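Local coordinates for glycosyl transferases group 1 family protein (Francisella tularensis subsp. tularensis, PDB 5I45) that probably acts as a GT-B type glycosyltransferase that transfers a sugar to an acceptor, and is represented here by its C-terminal domain, at residues A[5-8]-A[9-12]; A[76-79]-A[80-83]; A[149-152]-A[153-156]; A[163-166]-A[167-170]; A[189-192]-A[193-197]. All coordinates share one frame; numbering follows the deposited sequence. Where two conformers were deposited one is given.

Overall arrangement
All five contacts are local and follow one another in series, so none nests in or crosses another. Contact 1 is a turn near the N terminus, ahead of helix 17-23. Contact 2 lies on helix 74-86, which connects parallel strands 61-66 and 93-96, on the opposite side of the chain's centre from contact 1. Contact 3 closes a turn just before edge strand 157-158, and contact 4 begins helix 164-176. Contact 5 ends helix 178-195 and brings the chain back to its start: V6 N lies 2.9 Å from Y196 O, a probable hydrogen bond. L191 packs on N155 of contact 3, whose D152 in turn touches K170 of contact 4.

Contact 1 of 5, residues A[5-8]-A[9-12]; sequences GVDT and QVFY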
loop_
_atom_site.group_PDB
_atom_site.type_symbol
_atom_site.label_atom_id
_atom_site.label_comp_id
_atom_site.label_asym_id
_atom_site.label_seq_id
_atom_site.Cartn_x
_atom_site.Cartn_y
_atom_site.Cartn_z
ATOM N N GLY A 5 -12.567 10.878 8.974
ATOM C CA GLY A 5 -13.357 10.024 8.062
ATOM C C GLY A 5 -12.918 10.141 6.622
ATOM O O GLY A 5 -12.075 10.971 6.265
ATOM N N VAL A 6 -13.536 9.329 5.778
ATOM C CA VAL A 6 -13.189 9.285 4.383
ATOM C C VAL A 6 -14.448 9.475 3.526
ATOM O O VAL A 6 -15.559 9.075 3.931
ATOM C CB VAL A 6 -12.439 7.957 4.092
ATOM C CG1 VAL A 6 -13.231 6.759 4.587
ATOM C CG2 VAL A 6 -12.107 7.819 2.618
ATOM N N ASP A 7 -14.269 10.116 2.372
ATOM C CA ASP A 7 -15.350 10.390 1.423
ATOM C C ASP A 7 -15.511 9.160 0.562
ATOM O O ASP A 7 -14.723 8.931 -0.342
ATOM C CB ASP A 7 -15.016 11.629 0.555
ATOM C CG ASP A 7 -16.145 12.018 -0.413
ATOM O OD1 ASP A 7 -17.092 11.238 -0.600
ATOM O OD2 ASP A 7 -16.085 13.132 -0.988
ATOM N N THR A 8 -16.557 8.379 0.836
ATOM C CA THR A 8 -16.800 7.127 0.113
ATOM C C THR A 8 -17.370 7.319 -1.309
ATOM O O THR A 8 -17.544 6.327 -2.020
ATOM C CB THR A 8 -17.670 6.169 0.937
ATOM O OG1 THR A 8 -18.874 6.825 1.284
ATOM C CG2 THR A 8 -16.922 5.740 2.208
ATOM N N GLN A 9 -17.664 8.569 -1.678
ATOM C CA GLN A 9 -18.033 8.928 -3.059
ATOM C C GLN A 9 -16.755 9.094 -3.897
ATOM O O GLN A 9 -16.812 9.092 -5.131
ATOM C CB GLN A 9 -18.831 10.249 -3.137
ATOM C CG GLN A 9 -20.127 10.308 -2.332
ATOM C CD GLN A 9 -20.962 11.578 -2.573
ATOM O OE1 GLN A 9 -20.459 12.612 -3.026
ATOM N NE2 GLN A 9 -22.245 11.502 -2.246
ATOM N N VAL A 10 -15.608 9.264 -3.232
ATOM C CA VAL A 10 -14.310 9.464 -3.917
ATOM C C VAL A 10 -13.496 8.180 -3.845
ATOM O O VAL A 10 -12.928 7.736 -4.838
ATOM C CB VAL A 10 -13.518 10.647 -3.306
ATOM C CG1 VAL A 10 -12.109 10.756 -3.892
ATOM C CG2 VAL A 10 -14.284 11.944 -3.531
ATOM N N PHE A 11 -13.455 7.589 -2.658
ATOM C CA PHE A 11 -12.699 6.356 -2.409
ATOM C C PHE A 11 -13.696 5.225 -2.303
ATOM O O PHE A 11 -14.532 5.198 -1.378
ATOM C CB PHE A 11 -11.856 6.482 -1.140
ATOM C CG PHE A 11 -10.843 7.581 -1.222
ATOM C CD1 PHE A 11 -9.608 7.365 -1.832
ATOM C CD2 PHE A 11 -11.133 8.834 -0.727
ATOM C CE1 PHE A 11 -8.689 8.395 -1.954
ATOM C CE2 PHE A 11 -10.207 9.868 -0.825
ATOM C CZ PHE A 11 -8.978 9.638 -1.436
ATOM N N TYR A 12 -13.624 4.297 -3.244
ATOM C CA TYR A 12 -14.561 3.180 -3.351
ATOM C C TYR A 12 -13.927 2.111 -4.257
ATOM O O TYR A 12 -13.020 2.432 -5.024
ATOM C CB TYR A 12 -15.928 3.649 -3.920
ATOM C CG TYR A 12 -15.831 4.343 -5.270
ATOM C CD1 TYR A 12 -15.731 3.609 -6.446
ATOM C CD2 TYR A 12 -15.807 5.725 -5.359
ATOM C CE1 TYR A 12 -15.619 4.238 -7.675
ATOM C CE2 TYR A 12 -15.706 6.363 -6.584
ATOM C CZ TYR A 12 -15.607 5.607 -7.737
ATOM O OH TYR A 12 -15.481 6.201 -8.979
#
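An Asx turn built on D7, overlaid on a backbone turn, folds D7 against Q9, V10 and F11 near the start of the domain. The carboxylate puts D7 OD1 2.9 Å from Q9 N, on its anti side and 34° out of the carboxylate plane. A chi1 of -177° carries CG opposite the backbone N, beside the carbonyl carbon, where the short aspartate arm can turn back onto the next peptide but one. Aspartate suits the position because one methylene gives just this reach. D7 O does a second job, accepting from V10 N at 3.0 Å and from F11 N at 3.0 Å. V10 N stands well above the carbonyl plane, whereas F11 N arrives nearly along the C=O axis, which lets one oxygen serve both. Three amides are thus gathered by a single residue. The other carboxylate oxygen, D7 OD2, lies 3.3 Å from V10 CG2, an apolar neighbour on its flank. On the side facing helix 126-133, V6 CG2 meets F11 CD2 at 3.6 Å, approaching the ring obliquely, and V10 CG1 lies over one face of the same ring. Valine and phenylalanine fit here because they face the protein: V6 rests on L129 and E130 of helix 126-133, F11 on A133 of that helix and on P106 of helix 104-111, while R110 of the latter helix bonds to the carbonyl oxygens of V10 and Y12.

Contact 2 of 5, residues A[76-79]-A[80-83]; sequences FKKE and LEQK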
loop_
_atom_site.group_PDB
_atom_site.type_symbol
_atom_site.label_atom_id
_atom_site.label_comp_id
_atom_site.label_asym_id
_atom_site.label_seq_id
_atom_site.Cartn_x
_atom_site.Cartn_y
_atom_site.Cartn_z
ATOM N N PHE A 76 17.783 9.741 -0.925
ATOM C CA PHE A 76 17.120 8.573 -0.334
ATOM C C PHE A 76 16.367 7.777 -1.387
ATOM O O PHE A 76 16.465 6.565 -1.472
ATOM C CB PHE A 76 16.222 9.068 0.805
ATOM C CG PHE A 76 15.343 8.014 1.413
ATOM C CD1 PHE A 76 15.893 6.961 2.119
ATOM C CD2 PHE A 76 13.964 8.089 1.304
ATOM C CE1 PHE A 76 15.070 5.997 2.684
ATOM C CE2 PHE A 76 13.153 7.144 1.872
ATOM C CZ PHE A 76 13.697 6.106 2.555
ATOM N N LYS A 77 15.642 8.478 -2.250
ATOM C CA LYS A 77 14.935 7.814 -3.328
ATOM C C LYS A 77 15.925 7.097 -4.264
ATOM O O LYS A 77 15.693 5.942 -4.639
ATOM C CB LYS A 77 14.064 8.804 -4.077
ATOM C CG LYS A 77 13.312 8.187 -5.235
ATOM C CD LYS A 77 12.360 9.189 -5.851
ATOM C CE LYS A 77 11.714 8.644 -7.108
ATOM N NZ LYS A 77 12.562 8.902 -8.293
ATOM N N LYS A 78 17.047 7.744 -4.584
ATOM C CA LYS A 78 18.065 7.102 -5.429
ATOM C C LYS A 78 18.610 5.807 -4.804
ATOM O O LYS A 78 18.825 4.794 -5.504
ATOM C CB LYS A 78 19.212 8.055 -5.698
ATOM C CG LYS A 78 18.982 9.012 -6.851
ATOM C CD LYS A 78 20.161 9.963 -7.090
ATOM C CE LYS A 78 21.545 9.316 -6.995
ATOM N NZ LYS A 78 22.114 9.155 -5.603
ATOM N N GLU A 79 18.824 5.836 -3.484
ATOM C CA GLU A 79 19.317 4.637 -2.792
ATOM C C GLU A 79 18.271 3.536 -2.872
ATOM O O GLU A 79 18.613 2.386 -3.054
ATOM C CB GLU A 79 19.696 4.943 -1.335
ATOM C CG GLU A 79 19.917 3.756 -0.391
ATOM C CD GLU A 79 21.203 2.948 -0.590
ATOM O OE1 GLU A 79 21.966 3.257 -1.539
ATOM O OE2 GLU A 79 21.474 1.983 0.220
ATOM N N LEU A 80 16.997 3.876 -2.692
ATOM C CA LEU A 80 15.955 2.856 -2.834
ATOM C C LEU A 80 15.924 2.249 -4.244
ATOM O O LEU A 80 15.811 1.032 -4.402
ATOM C CB LEU A 80 14.605 3.437 -2.471
ATOM C CG LEU A 80 14.474 3.917 -1.031
ATOM C CD1 LEU A 80 13.053 4.447 -0.867
ATOM C CD2 LEU A 80 14.805 2.858 -0.015
ATOM N N GLU A 81 16.046 3.103 -5.249
ATOM C CA GLU A 81 16.072 2.621 -6.651
ATOM C C GLU A 81 17.252 1.693 -6.883
ATOM O O GLU A 81 17.106 0.672 -7.558
ATOM C CB GLU A 81 16.083 3.783 -7.630
ATOM C CG GLU A 81 14.771 4.537 -7.650
ATOM C CD GLU A 81 14.868 5.908 -8.287
ATOM O OE1 GLU A 81 15.977 6.476 -8.397
ATOM O OE2 GLU A 81 13.813 6.446 -8.666
ATOM N N GLN A 82 18.406 2.033 -6.310
ATOM C CA GLN A 82 19.583 1.163 -6.374
ATOM C C GLN A 82 19.357 -0.168 -5.719
ATOM O O GLN A 82 19.794 -1.195 -6.244
ATOM C CB GLN A 82 20.830 1.811 -5.703
ATOM C CG GLN A 82 22.064 0.897 -5.516
ATOM C CD GLN A 82 22.059 -0.032 -4.286
ATOM O OE1 GLN A 82 22.513 -1.187 -4.376
ATOM N NE2 GLN A 82 21.561 0.457 -3.150
ATOM N N LYS A 83 18.738 -0.176 -4.546
ATOM C CA LYS A 83 18.484 -1.436 -3.846
ATOM C C LYS A 83 17.651 -2.353 -4.734
ATOM O O LYS A 83 17.901 -3.535 -4.833
ATOM C CB LYS A 83 17.732 -1.225 -2.518
ATOM C CG LYS A 83 18.508 -0.624 -1.372
ATOM C CD LYS A 83 17.619 -0.574 -0.136
ATOM C CE LYS A 83 18.286 0.131 1.018
ATOM N NZ LYS A 83 19.493 -0.579 1.490
HETATM O O HOH W 1 15.882 9.101 -8.728
HETATM O O HOH W 2 20.476 1.858 2.709
HETATM O O HOH W 3 21.620 -0.999 -0.140
#
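E79, L80 and E81 sit one after another on a helix, and between them they reach F76, K77, Q82 and K83. L80 makes the apolar part of the contact. L80 CD1 lies over one face of the F76 ring, 4.1 Å from the centroid, in a CH-pi contact that is offset toward the rim. Leucine is apt because its branched end can spread against the flat phenylalanine one turn back. E81 faces K77: the lysine chain runs extended to CE and then bends, chi4 -87°, which swings K77 NZ to within 2.8 Å of E81 OE2. The ammonium comes to the syn side of that oxygen, 32° out of the carboxylate plane, and a water also bonds to E81 OE1, with a weak link to NZ. E79 works on another flank. A bend at chi2 of 73° lays its carboxylate beside the Q82 amide, with a weak bond of 3.3 Å from Q82 NE2 to E79 OE1. The salt bridge from E79 OE2 to K83 NZ is long, 3.5 Å, but two waters span the same pair, so the weak direct bridge is supplemented by water. L80 packs inward on F95 of strand 93-96 and on T44 and Q45 of helix 44-57. With two i to i+4 ion pairs, one long and weak, on the outer flanks and the F76-L80 pair toward helix 44-57, this is a typical amphipathic helix, here the crossover of a right-handed beta-alpha-beta unit of the Rossmann-like domain.

Contact 3 of 5, residues A[149-152]-A[153-156]; sequences IIVD and DENG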
loop_
_atom_site.group_PDB
_atom_site.type_symbol
_atom_site.label_atom_id
_atom_site.label_comp_id
_atom_site.label_asym_id
_atom_site.label_seq_id
_atom_site.Cartn_x
_atom_site.Cartn_y
_atom_site.Cartn_z
ATOM N N ILE A 149 -7.407 2.058 14.309
ATOM C CA ILE A 149 -8.439 1.679 13.323
ATOM C C ILE A 149 -8.484 0.167 13.084
ATOM O O ILE A 149 -9.541 -0.405 12.865
ATOM C CB ILE A 149 -8.147 2.354 11.955
ATOM C CG1 ILE A 149 -8.272 3.883 12.076
ATOM C CG2 ILE A 149 -9.063 1.823 10.842
ATOM C CD1 ILE A 149 -7.628 4.647 10.939
ATOM N N ILE A 150 -7.330 -0.458 13.084
ATOM C CA ILE A 150 -7.203 -1.867 12.707
ATOM C C ILE A 150 -7.171 -2.825 13.894
ATOM O O ILE A 150 -6.515 -2.564 14.899
ATOM C CB ILE A 150 -5.954 -2.050 11.826
ATOM C CG1 ILE A 150 -6.230 -1.403 10.458
ATOM C CG2 ILE A 150 -5.574 -3.522 11.651
ATOM C CD1 ILE A 150 -5.031 -1.301 9.543
ATOM N N VAL A 151 -7.892 -3.929 13.738
ATOM C CA VAL A 151 -7.803 -5.078 14.623
ATOM C C VAL A 151 -7.017 -6.128 13.840
ATOM O O VAL A 151 -7.473 -6.629 12.798
ATOM C CB VAL A 151 -9.183 -5.616 14.962
ATOM C CG1 VAL A 151 -9.066 -6.860 15.839
ATOM C CG2 VAL A 151 -10.042 -4.531 15.620
ATOM N N ASP A 152 -5.814 -6.456 14.321
ATOM C CA ASP A 152 -4.928 -7.350 13.611
ATOM C C ASP A 152 -5.585 -8.693 13.305
ATOM O O ASP A 152 -6.183 -9.301 14.173
ATOM C CB ASP A 152 -3.655 -7.579 14.420
ATOM C CG ASP A 152 -2.643 -8.352 13.641
ATOM O OD1 ASP A 152 -1.954 -7.786 12.794
ATOM O OD2 ASP A 152 -2.550 -9.576 13.854
ATOM N N ASP A 153 -5.448 -9.137 12.050
ATOM C CA ASP A 153 -6.008 -10.382 11.532
ATOM C C ASP A 153 -7.518 -10.388 11.373
ATOM O O ASP A 153 -8.078 -11.421 11.043
ATOM C CB ASP A 153 -5.531 -11.623 12.328
ATOM C CG ASP A 153 -5.745 -12.931 11.541
ATOM O OD1 ASP A 153 -5.184 -13.039 10.408
ATOM O OD2 ASP A 153 -6.433 -13.820 12.008
ATOM N N GLU A 154 -8.170 -9.254 11.632
ATOM C CA GLU A 154 -9.612 -9.136 11.425
ATOM C C GLU A 154 -9.869 -8.210 10.241
ATOM O O GLU A 154 -10.461 -8.615 9.238
ATOM C CB GLU A 154 -10.332 -8.633 12.687
ATOM C CG GLU A 154 -11.852 -8.666 12.552
ATOM C CD GLU A 154 -12.601 -8.096 13.751
ATOM O OE1 GLU A 154 -12.284 -8.396 14.936
ATOM O OE2 GLU A 154 -13.568 -7.351 13.489
ATOM N N ASN A 155 -9.406 -6.971 10.329
ATOM C CA ASN A 155 -9.681 -5.987 9.271
ATOM C C ASN A 155 -8.442 -5.330 8.696
ATOM O O ASN A 155 -8.546 -4.354 7.968
ATOM C CB ASN A 155 -10.690 -4.949 9.736
ATOM C CG ASN A 155 -10.301 -4.326 11.009
ATOM O OD1 ASN A 155 -9.118 -4.112 11.233
ATOM N ND2 ASN A 155 -11.265 -4.050 11.864
ATOM N N GLY A 156 -7.303 -5.920 8.999
ATOM C CA GLY A 156 -6.020 -5.464 8.486
ATOM C C GLY A 156 -4.944 -6.099 9.337
ATOM O O GLY A 156 -5.248 -6.964 10.184
#
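V151 and N155 cross obliquely, with the asparagine amide folded back beside the valine backbone. With chi1 at 52°, N155 CG sits between its own backbone N and carbonyl carbon, which directs N155 OD1 toward V151 N at 2.8 Å. The donor is tilted modestly, 21°, from the plane of the side-chain carbonyl. N155 also bonds through its backbone, its N lying 3.2 Å from V151 O, so the N-H and the C=O of one valine are both held by one asparagine. E154 N shares that carbonyl oxygen at 3.0 Å. The V151 and E154 side chains also cross obliquely, V151 CG1 to E154 OE1 being 3.7 Å. I150 comes from the inner side: I150 CG2 touches G156 C at 3.5 Å, and G156, without a side chain, leaves room for the I150 CD1 end. At the corners of the turn, D152 OD1 bonds to L158 N and D153 OD1 to Y157 OH, tethering both aspartates to the strand that follows. D153 has positive phi (71°), a conformation that aspartate tolerates better than beta-branched residues do. V151 to E154 form a type II beta turn, backed by the N155 side chain on V151 N, that leads into edge strand 157-158 of the parallel sheet.

Contact 4 of 5, residues A[163-166]-A[167-170]; sequences SSQQ and IADK
From S163 to K170 the backbone enters helix 164-176, and the i to i+4 bonds of its first turns start with I167 N to S163 O at 3.3 Å and A168 N to S164 O at 2.9 Å. The motif is an N-cap. S163, just before the helix, accepts from Q166 N through S163 OG at 3.1 Å, since chi1 of 172° turns the hydroxyl over the first turn. Serine suits this position because its short arm can replace the missing carbonyl for an amide that has no earlier turn to bond to. On the outer face Q165 and D169 cross at about a right angle. Q165 bends at chi2 (57°), so Q165 NE2 reaches D169 OD1 at 3.2 Å; the acceptor lies in the amide plane, yet the amide nitrogen stands above the carboxylate plane. I167 and the small A168 supply the buried apolar side, resting on A50 and T54 respectively of helix 44-57. Q166 runs extended beyond CG, its OE1 bonding to E160 N. K170 curls back with bends at chi2 and chi4 over the Q166 carbonyl, and one water joins the two, 2.8 Å from Q166 O and 2.7 Å from K170 NZ.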
loop_
_atom_site.group_PDB
_atom_site.type_symbol
_atom_site.label_atom_id
_atom_site.label_comp_id
_atom_site.label_asym_id
_atom_site.label_seq_id
_atom_site.Cartn_x
_atom_site.Cartn_y
_atom_site.Cartn_z
ATOM N N SER A 163 10.406 -2.226 10.747
ATOM C CA SER A 163 10.572 -3.691 10.597
ATOM C C SER A 163 10.131 -4.252 9.255
ATOM O O SER A 163 9.021 -4.818 9.125
ATOM C CB SER A 163 9.830 -4.467 11.653
ATOM O OG SER A 163 9.911 -5.860 11.309
ATOM N N SER A 164 11.040 -4.163 8.306
ATOM C CA SER A 164 10.781 -4.651 6.977
ATOM C C SER A 164 10.325 -6.113 6.957
ATOM O O SER A 164 9.429 -6.465 6.205
ATOM C CB SER A 164 12.007 -4.484 6.089
ATOM O OG SER A 164 13.088 -5.292 6.529
ATOM N N GLN A 165 10.961 -6.981 7.741
ATOM C CA GLN A 165 10.577 -8.396 7.715
ATOM C C GLN A 165 9.144 -8.609 8.201
ATOM O O GLN A 165 8.469 -9.494 7.701
ATOM C CB GLN A 165 11.558 -9.284 8.493
ATOM C CG GLN A 165 11.423 -10.772 8.171
ATOM C CD GLN A 165 11.593 -11.052 6.692
ATOM O OE1 GLN A 165 12.519 -10.554 6.066
ATOM N NE2 GLN A 165 10.653 -11.810 6.116
ATOM N N GLN A 166 8.677 -7.821 9.177
ATOM C CA GLN A 166 7.296 -7.974 9.621
ATOM C C GLN A 166 6.329 -7.619 8.473
ATOM O O GLN A 166 5.322 -8.288 8.278
ATOM C CB GLN A 166 6.994 -7.144 10.860
ATOM C CG GLN A 166 7.598 -7.705 12.116
ATOM C CD GLN A 166 7.298 -6.860 13.323
ATOM O OE1 GLN A 166 6.253 -6.188 13.374
ATOM N NE2 GLN A 166 8.192 -6.892 14.307
ATOM N N ILE A 167 6.636 -6.570 7.718
ATOM C CA ILE A 167 5.813 -6.228 6.549
ATOM C C ILE A 167 5.852 -7.385 5.531
ATOM O O ILE A 167 4.813 -7.809 5.031
ATOM C CB ILE A 167 6.273 -4.917 5.904
ATOM C CG1 ILE A 167 6.102 -3.716 6.855
ATOM C CG2 ILE A 167 5.481 -4.676 4.612
ATOM C CD1 ILE A 167 6.764 -2.450 6.365
ATOM N N ALA A 168 7.044 -7.893 5.238
ATOM C CA ALA A 168 7.148 -9.000 4.298
ATOM C C ALA A 168 6.341 -10.201 4.712
ATOM O O ALA A 168 5.715 -10.851 3.870
ATOM C CB ALA A 168 8.605 -9.383 4.105
ATOM N N ASP A 169 6.381 -10.543 6.001
ATOM C CA ASP A 169 5.614 -11.701 6.481
ATOM C C ASP A 169 4.124 -11.506 6.228
ATOM O O ASP A 169 3.433 -12.434 5.851
ATOM C CB ASP A 169 5.868 -11.949 7.974
ATOM C CG ASP A 169 7.263 -12.431 8.260
ATOM O OD1 ASP A 169 7.934 -12.968 7.357
ATOM O OD2 ASP A 169 7.670 -12.274 9.424
ATOM N N LYS A 170 3.630 -10.285 6.424
ATOM C CA LYS A 170 2.209 -10.033 6.171
ATOM C C LYS A 170 1.875 -10.042 4.686
ATOM O O LYS A 170 0.825 -10.548 4.284
ATOM C CB LYS A 170 1.756 -8.738 6.840
ATOM C CG LYS A 170 1.934 -8.692 8.363
ATOM C CD LYS A 170 1.137 -9.810 9.011
ATOM C CE LYS A 170 1.062 -9.713 10.521
ATOM N NZ LYS A 170 1.996 -10.602 11.214
HETATM O O HOH W 4 4.439 -9.473 10.701
#

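Contact 5 of 5, residues A[189-192]-A[193-197]; sequences YDLV and TTKYK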
loop_
_atom_site.group_PDB
_atom_site.type_symbol
_atom_site.label_atom_id
_atom_site.label_comp_id
_atom_site.label_asym_id
_atom_site.label_seq_id
_atom_site.Cartn_x
_atom_site.Cartn_y
_atom_site.Cartn_z
ATOM N N TYR A 189 -13.360 -2.727 4.754
ATOM C CA TYR A 189 -14.374 -1.948 4.035
ATOM C C TYR A 189 -15.657 -1.778 4.881
ATOM O O TYR A 189 -16.170 -0.662 4.999
ATOM C CB TYR A 189 -14.684 -2.639 2.698
ATOM C CG TYR A 189 -15.832 -2.018 1.982
ATOM C CD1 TYR A 189 -17.150 -2.425 2.231
ATOM C CD2 TYR A 189 -15.627 -0.961 1.099
ATOM C CE1 TYR A 189 -18.209 -1.815 1.612
ATOM C CE2 TYR A 189 -16.673 -0.356 0.460
ATOM C CZ TYR A 189 -17.987 -0.770 0.745
ATOM O OH TYR A 189 -19.057 -0.164 0.147
ATOM N N ASP A 190 -16.126 -2.880 5.462
ATOM C CA ASP A 190 -17.348 -2.838 6.266
ATOM C C ASP A 190 -17.187 -1.889 7.450
ATOM O O ASP A 190 -18.105 -1.169 7.795
ATOM C CB ASP A 190 -17.726 -4.235 6.746
ATOM C CG ASP A 190 -18.223 -5.132 5.623
ATOM O OD1 ASP A 190 -18.545 -4.624 4.538
ATOM O OD2 ASP A 190 -18.279 -6.362 5.798
ATOM N N LEU A 191 -16.023 -1.925 8.080
ATOM C CA LEU A 191 -15.763 -1.062 9.198
ATOM C C LEU A 191 -15.760 0.400 8.796
ATOM O O LEU A 191 -16.431 1.215 9.409
ATOM C CB LEU A 191 -14.424 -1.409 9.856
ATOM C CG LEU A 191 -13.960 -0.432 10.939
ATOM C CD1 LEU A 191 -14.860 -0.522 12.142
ATOM C CD2 LEU A 191 -12.531 -0.741 11.326
ATOM N N VAL A 192 -15.012 0.748 7.750
ATOM C CA VAL A 192 -14.883 2.168 7.426
ATOM C C VAL A 192 -16.157 2.760 6.839
ATOM O O VAL A 192 -16.505 3.901 7.150
ATOM C CB VAL A 192 -13.608 2.460 6.605
ATOM C CG1 VAL A 192 -12.402 1.909 7.355
ATOM C CG2 VAL A 192 -13.721 1.886 5.198
ATOM N N THR A 193 -16.912 1.985 6.060
ATOM C CA THR A 193 -18.156 2.518 5.492
ATOM C C THR A 193 -19.246 2.673 6.559
ATOM O O THR A 193 -20.212 3.421 6.365
ATOM C CB THR A 193 -18.675 1.686 4.306
ATOM O OG1 THR A 193 -18.833 0.325 4.715
ATOM C CG2 THR A 193 -17.722 1.773 3.142
ATOM N N THR A 194 -19.069 2.007 7.704
ATOM C CA THR A 194 -20.012 2.105 8.811
ATOM C C THR A 194 -19.595 3.159 9.808
ATOM O O THR A 194 -20.437 3.954 10.243
ATOM C CB THR A 194 -20.103 0.780 9.580
ATOM O OG1 THR A 194 -20.530 -0.255 8.694
ATOM C CG2 THR A 194 -21.081 0.881 10.764
ATOM N N LYS A 195 -18.318 3.155 10.200
ATOM C CA LYS A 195 -17.853 4.000 11.302
ATOM C C LYS A 195 -17.040 5.246 10.931
ATOM O O LYS A 195 -16.952 6.172 11.733
ATOM C CB LYS A 195 -17.052 3.122 12.290
ATOM C CG LYS A 195 -16.525 3.860 13.513
ATOM C CD LYS A 195 -16.461 3.002 14.771
ATOM C CE LYS A 195 -15.597 1.773 14.628
ATOM N NZ LYS A 195 -15.222 1.184 15.963
ATOM N N TYR A 196 -16.473 5.291 9.729
ATOM C CA TYR A 196 -15.611 6.391 9.337
ATOM C C TYR A 196 -16.057 7.031 8.006
ATOM O O TYR A 196 -15.240 7.581 7.278
ATOM C CB TYR A 196 -14.161 5.898 9.205
ATOM C CG TYR A 196 -13.538 5.325 10.448
ATOM C CD1 TYR A 196 -13.668 3.984 10.763
ATOM C CD2 TYR A 196 -12.784 6.128 11.303
ATOM C CE1 TYR A 196 -13.103 3.457 11.905
ATOM C CE2 TYR A 196 -12.192 5.601 12.434
ATOM C CZ TYR A 196 -12.363 4.264 12.733
ATOM O OH TYR A 196 -11.782 3.730 13.868
ATOM N N LYS A 197 -17.344 6.942 7.690
ATOM C CA LYS A 197 -17.891 7.523 6.467
ATOM C C LYS A 197 -18.258 8.972 6.770
ATOM O O LYS A 197 -18.957 9.227 7.754
ATOM C CB LYS A 197 -19.139 6.726 6.058
ATOM C CG LYS A 197 -19.800 7.163 4.772
ATOM C CD LYS A 197 -21.021 6.313 4.445
ATOM C CE LYS A 197 -21.887 7.013 3.394
ATOM N NZ LYS A 197 -22.973 6.163 2.806
#
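T193 can be followed outward across the turn that joins it to Y189 near the end of helix 178-195. T193 CB lies 3.5 Å from Y189 O. From there the branches part. T193 OG1, held between the backbone N and the carbonyl carbon by chi1 of 56°, donates to Y189 O at 2.9 Å, beside the helical bond from T193 N to the same oxygen. T193 CG2 points over one face of the Y189 ring, 3.7 Å from the centroid, in a CH-pi contact. Threonine suits the place because one carbon carries both a hydroxyl and a methyl, and both are used. T194 repeats the hydroxyl part: T194 OG1 donates to D190 O at 2.7 Å, supplementing a weak bond from T194 N. Further on, L191 O takes both T194 N and K195 N, an i to i+3 bond beside the i to i+4 bond, at the last turn before Y196 leaves helical geometry. Y196 turns its ring edge to L191, with Y196 CE1 4.1 Å from L191 CG, and crosses V192 at about a right angle. V192 and Y196 both pack on L129 of helix 126-133, and K135 lies against the Y189 ring as a cation-pi partner. Two successive hydroxyls thus bond to carbonyls of the preceding turn, so these threonines satisfy their own polar groups within the helix; the T193 methyl packs on the Y189 ring, while L191 and V192 meet Y196.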